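Local coordinates for probable glutamine-binding lipoprotein GlnH (GLNBP) (Mycobacterium tuberculosis, PDB 6H20), which probably serves as an amino-acid-binding lipoprotein, specific for aspartate and able to hold asparagine, that regulates protein kinase G activity to control glutamate metabolism in mycobacteria, at residues R106-A109 / L110-Q114; G245-R248 / F249-T253. All coordinates share one frame; numbering follows the deposited sequence.

Overall arrangement
Both contacts are local, each between successive turns of a single helix, and both helices pack against the sheet that holds strand 232-240. Their centres lie 18 Å apart and their nearest atoms about 7 Å, without touching. Contact 1 takes in the whole of the short helix 106-111 and the turn that ends it; it is only partly buried, running from Arg106 at the bound asparagine to exposed Gln111, Lys112 and Ser113. Contact 2 sits in the N-terminal part and middle of helix 244-259, largely buried and away from the annotated sites. Contact 1 sends its arginine to a ligand, whereas contact 2 sends its own to the C-terminal Asp287, beside aliphatic packing and the buried Asn251.

Contact 1 of 2, residues R106-A109 / L110-Q114; sequences RVTA and LQKSQ. With ASN (asparagine), chain B.
Thr108 lays its methyl group against the aliphatic chain of Lys112, one turn further on, with CG2 3.6 Å from Lys112 CD. The two side chains run alongside each other in the same direction, and the lysine chain bends at its last two torsions, which keeps NZ near the same methyl. Val107 and Gln111 meet differently, crossing at a slant: CG1 of Val107, set opposite the backbone N (chi1 163°), lies 3.7 Å from Gln111 OE1. Beneath these pairs the backbone bonds are Gln111 N to Val107 O and Lys112 N to Thr108 O, both 2.9 Å, while Leu110 N reaches Arg106 O only weakly.

The helix stops at Ser113, whose positive phi turns the chain. Gln114 N then bonds back to Ala109 O at 2.9 Å, and Ser113 N to Leu110 O, the pairing of a Schellman motif. The extended side chain of Gln114 runs back beside Ala109, with OE1 3.6 Å from Ala109 CA. Leu110, on the buried side, packs on Val118 and Val132 of the neighbouring strands.

At the other end Arg106 leaves the helix toward the bound asparagine. Its chain bends at chi3 (-70°) and presents the guanidinium edge-on: NH1 donates to ligand OD1 at 2.8 Å and NH2 to ligand O at 3.0 Å, the latter in the guanidinium plane. One arginine thus grips both the side-chain amide oxygen and the main-chain carboxylate. NE bonds to Ala103 O and NH1 also to Lys120 O, which helps fix the group's rotation, and Arg128, close by, bonds to the same ligand. Arg106 and Arg128, with Thr121, Ser123, Thr171 and Asp209, line the amino-acid pocket of a family 3 solute-binding protein.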
loop_
_atom_site.group_PDB
_atom_site.type_symbol
_atom_site.label_atom_id
_atom_site.label_comp_id
_atom_site.label_asym_id
_atom_site.label_seq_id
_atom_site.Cartn_x
_atom_site.Cartn_y
_atom_site.Cartn_z
ATOM N N ARG A 106 -10.019 -2.635 2.467
ATOM C CA ARG A 106 -9.548 -3.118 1.169
ATOM C C ARG A 106 -10.014 -4.542 0.886
ATOM O O ARG A 106 -10.451 -4.842 -0.228
ATOM C CB ARG A 106 -8.022 -3.054 1.112
ATOM C CG ARG A 106 -7.483 -1.642 1.120
ATOM C CD ARG A 106 -5.938 -1.637 1.220
ATOM N NE ARG A 106 -5.503 -2.083 2.544
ATOM C CZ ARG A 106 -4.241 -2.005 2.975
ATOM N NH1 ARG A 106 -3.295 -1.516 2.176
ATOM N NH2 ARG A 106 -3.924 -2.414 4.201
ATOM N N VAL A 107 -9.923 -5.435 1.875
ATOM C CA VAL A 107 -10.317 -6.824 1.641
ATOM C C VAL A 107 -11.824 -6.927 1.432
ATOM O O VAL A 107 -12.293 -7.619 0.517
ATOM C CB VAL A 107 -9.823 -7.736 2.779
ATOM C CG1 VAL A 107 -10.567 -9.076 2.760
ATOM C CG2 VAL A 107 -8.325 -7.951 2.662
ATOM N N THR A 108 -12.606 -6.231 2.264
ATOM C CA THR A 108 -14.059 -6.342 2.168
ATOM C C THR A 108 -14.574 -5.836 0.828
ATOM O O THR A 108 -15.463 -6.450 0.231
ATOM C CB THR A 108 -14.726 -5.588 3.320
ATOM O OG1 THR A 108 -14.352 -6.199 4.558
ATOM C CG2 THR A 108 -16.236 -5.654 3.183
ATOM N N ALA A 109 -14.034 -4.725 0.327
ATOM C CA ALA A 109 -14.512 -4.219 -0.957
ATOM C C ALA A 109 -14.259 -5.216 -2.072
ATOM O O ALA A 109 -15.069 -5.334 -2.994
ATOM C CB ALA A 109 -13.859 -2.878 -1.276
ATOM N N LEU A 110 -13.145 -5.944 -2.003
ATOM C CA LEU A 110 -12.867 -6.961 -3.010
ATOM C C LEU A 110 -13.801 -8.154 -2.857
ATOM O O LEU A 110 -14.329 -8.670 -3.852
ATOM C CB LEU A 110 -11.398 -7.368 -2.917
ATOM C CG LEU A 110 -10.425 -6.285 -3.375
ATOM C CD1 LEU A 110 -9.002 -6.623 -2.947
ATOM C CD2 LEU A 110 -10.520 -6.123 -4.877
ATOM N N GLN A 111 -14.020 -8.598 -1.616
ATOM C CA GLN A 111 -14.920 -9.724 -1.368
ATOM C C GLN A 111 -16.332 -9.425 -1.856
ATOM O O GLN A 111 -17.019 -10.314 -2.387
ATOM C CB GLN A 111 -14.942 -10.026 0.128
ATOM C CG GLN A 111 -13.704 -10.738 0.646
ATOM C CD GLN A 111 -13.785 -11.001 2.135
ATOM O OE1 GLN A 111 -14.073 -10.097 2.917
ATOM N NE2 GLN A 111 -13.538 -12.244 2.537
ATOM N N LYS A 112 -16.783 -8.185 -1.689
ATOM C CA LYS A 112 -18.132 -7.775 -2.062
ATOM C C LYS A 112 -18.222 -7.312 -3.507
ATOM O O LYS A 112 -19.276 -6.823 -3.919
ATOM C CB LYS A 112 -18.623 -6.651 -1.146
ATOM C CG LYS A 112 -18.859 -7.049 0.295
ATOM C CD LYS A 112 -19.206 -5.819 1.123
ATOM C CE LYS A 112 -20.165 -6.145 2.253
ATOM N NZ LYS A 112 -19.688 -7.280 3.090
ATOM N N SER A 113 -17.137 -7.431 -4.277
ATOM C CA SER A 113 -17.114 -6.991 -5.672
ATOM C C SER A 113 -17.559 -5.537 -5.815
ATOM O O SER A 113 -18.275 -5.173 -6.750
ATOM C CB SER A 113 -17.924 -7.928 -6.575
ATOM O OG SER A 113 -17.352 -9.220 -6.567
ATOM N N GLN A 114 -17.124 -4.691 -4.876
ATOM C CA GLN A 114 -17.428 -3.269 -4.922
ATOM C C GLN A 114 -16.423 -2.471 -5.744
ATOM O O GLN A 114 -16.698 -1.313 -6.073
ATOM C CB GLN A 114 -17.495 -2.698 -3.506
ATOM C CG GLN A 114 -18.609 -3.279 -2.655
ATOM C CD GLN A 114 -18.610 -2.701 -1.254
ATOM O OE1 GLN A 114 -17.562 -2.351 -0.719
ATOM N NE2 GLN A 114 -19.790 -2.597 -0.655
HETATM N N ASN B . 1.350 -1.807 3.215
HETATM C CA ASN B . 0.760 -1.913 4.549
HETATM C C ASN B . -0.465 -2.806 4.488
HETATM O O ASN B . -1.256 -2.854 5.449
HETATM C CB ASN B . 0.398 -0.530 5.095
HETATM C CG ASN B . -0.733 0.120 4.337
HETATM O OD1 ASN B . -1.074 -0.265 3.223
HETATM N ND2 ASN B . -1.347 1.098 4.962
HETATM O OXT ASN B . -0.657 -3.484 3.456
#

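Contact 2 of 2, residues G245-R248 / F249-T253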
loop_
_atom_site.group_PDB
_atom_site.type_symbol
_atom_site.label_atom_id
_atom_site.label_comp_id
_atom_site.label_asym_id
_atom_site.label_seq_id
_atom_site.Cartn_x
_atom_site.Cartn_y
_atom_site.Cartn_z
ATOM N N GLY A 245 -8.915 -14.343 -14.114
ATOM C CA GLY A 245 -8.646 -13.680 -15.382
ATOM C C GLY A 245 -8.108 -12.275 -15.196
ATOM O O GLY A 245 -7.194 -11.846 -15.899
ATOM N N LEU A 246 -8.677 -11.533 -14.250
ATOM C CA LEU A 246 -8.185 -10.186 -13.990
ATOM C C LEU A 246 -6.789 -10.205 -13.384
ATOM O O LEU A 246 -5.994 -9.300 -13.653
ATOM C CB LEU A 246 -9.171 -9.460 -13.074
ATOM C CG LEU A 246 -8.914 -7.979 -12.819
ATOM C CD1 LEU A 246 -8.696 -7.212 -14.098
ATOM C CD2 LEU A 246 -10.093 -7.389 -12.038
ATOM N N VAL A 247 -6.466 -11.219 -12.577
ATOM C CA VAL A 247 -5.094 -11.367 -12.087
ATOM C C VAL A 247 -4.124 -11.489 -13.257
ATOM O O VAL A 247 -3.106 -10.785 -13.322
ATOM C CB VAL A 247 -4.980 -12.576 -11.141
ATOM C CG1 VAL A 247 -3.520 -12.767 -10.707
ATOM C CG2 VAL A 247 -5.901 -12.410 -9.943
ATOM N N ARG A 248 -4.416 -12.408 -14.192
ATOM C CA ARG A 248 -3.542 -12.563 -15.352
ATOM C C ARG A 248 -3.463 -11.277 -16.161
ATOM O O ARG A 248 -2.383 -10.901 -16.623
ATOM C CB ARG A 248 -4.002 -13.731 -16.228
ATOM C CG ARG A 248 -4.033 -15.051 -15.497
ATOM C CD ARG A 248 -4.372 -16.175 -16.471
ATOM N NE ARG A 248 -4.598 -17.448 -15.791
ATOM C CZ ARG A 248 -3.627 -18.283 -15.432
ATOM N NH1 ARG A 248 -2.358 -17.978 -15.681
ATOM N NH2 ARG A 248 -3.925 -19.423 -14.813
ATOM N N PHE A 249 -4.595 -10.586 -16.337
ATOM C CA PHE A 249 -4.593 -9.341 -17.097
ATOM C C PHE A 249 -3.686 -8.304 -16.443
ATOM O O PHE A 249 -2.827 -7.707 -17.109
ATOM C CB PHE A 249 -6.021 -8.786 -17.243
ATOM C CG PHE A 249 -6.108 -7.613 -18.176
ATOM C CD1 PHE A 249 -5.781 -6.323 -17.739
ATOM C CD2 PHE A 249 -6.464 -7.803 -19.507
ATOM C CE1 PHE A 249 -5.831 -5.250 -18.611
ATOM C CE2 PHE A 249 -6.516 -6.742 -20.379
ATOM C CZ PHE A 249 -6.195 -5.463 -19.938
ATOM N N VAL A 250 -3.875 -8.061 -15.140
ATOM C CA VAL A 250 -3.045 -7.078 -14.440
ATOM C C VAL A 250 -1.579 -7.484 -14.478
ATOM O O VAL A 250 -0.690 -6.641 -14.634
ATOM C CB VAL A 250 -3.552 -6.881 -12.998
ATOM C CG1 VAL A 250 -2.599 -5.994 -12.210
ATOM C CG2 VAL A 250 -4.958 -6.262 -13.014
ATOM N N ASN A 251 -1.296 -8.779 -14.371
ATOM C CA ASN A 251 0.100 -9.188 -14.453
ATOM C C ASN A 251 0.683 -8.897 -15.827
ATOM O O ASN A 251 1.880 -8.605 -15.939
ATOM C CB ASN A 251 0.248 -10.657 -14.049
ATOM C CG ASN A 251 0.070 -10.844 -12.555
ATOM O OD1 ASN A 251 0.176 -9.872 -11.798
ATOM N ND2 ASN A 251 -0.169 -12.073 -12.117
ATOM N N GLY A 252 -0.148 -8.958 -16.876
ATOM C CA GLY A 252 0.291 -8.501 -18.182
ATOM C C GLY A 252 0.647 -7.022 -18.191
ATOM O O GLY A 252 1.681 -6.626 -18.745
ATOM N N THR A 253 -0.200 -6.185 -17.575
ATOM C CA THR A 253 0.120 -4.764 -17.454
ATOM C C THR A 253 1.436 -4.567 -16.724
ATOM O O THR A 253 2.266 -3.739 -17.129
ATOM C CB THR A 253 -0.990 -4.020 -16.698
ATOM O OG1 THR A 253 -2.241 -4.206 -17.376
ATOM C CG2 THR A 253 -0.676 -2.526 -16.649
#
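Leu246 and Val250, one helical turn apart, meet at a slant, with CD1 of the leucine 4.0 Å from CG2 of the valine. The leucine reaches this position because CG stands opposite its backbone N (chi1 -173°), and CD1 is then the branch that touches. The same valine methyl also lies 3.3 Å from Leu246 O, since the valine torsion (chi1 173°) sets CG2 beside its own backbone N. Both side chains rest on Ile239 of strand 232-240, and Val250 reaches Val237 as well.

Val247 and Asn251 are arranged otherwise: they run side by side and point the same way, Val247 CG1 being 3.7 Å from Asn251 ND2. That amide nitrogen is also near Val247 O but makes no hydrogen bond with it; it donates instead to Leu31 O and Ser30 OG, while OD1 accepts from Thr136 N. These three bonds hold the buried amide in a defined rotation and tie two distant parts of the chain to the helix.

The frame is a regular alpha-helix, 244-259, packed against the sheet of the solute-binding fold. Val250 N bonds to Leu246 O at 2.9 Å. Asn251 N to Val247 O, also 2.9 Å, and Gly252 N to Arg248 O, 3.0 Å, continue the series.

Phe249, next round the helix, meets Leu246 CD1 through CB at 4.4 Å. That CB stays 3.5 Å from Gly245 O, while the ring leads away from the preceding turn and packs on Asp88 and Ile89 of helix 77-90. Arg248 is extended from CG to NE, and NH1 at its end forms a salt bridge with Asp287 and a hydrogen bond with Arg32 O.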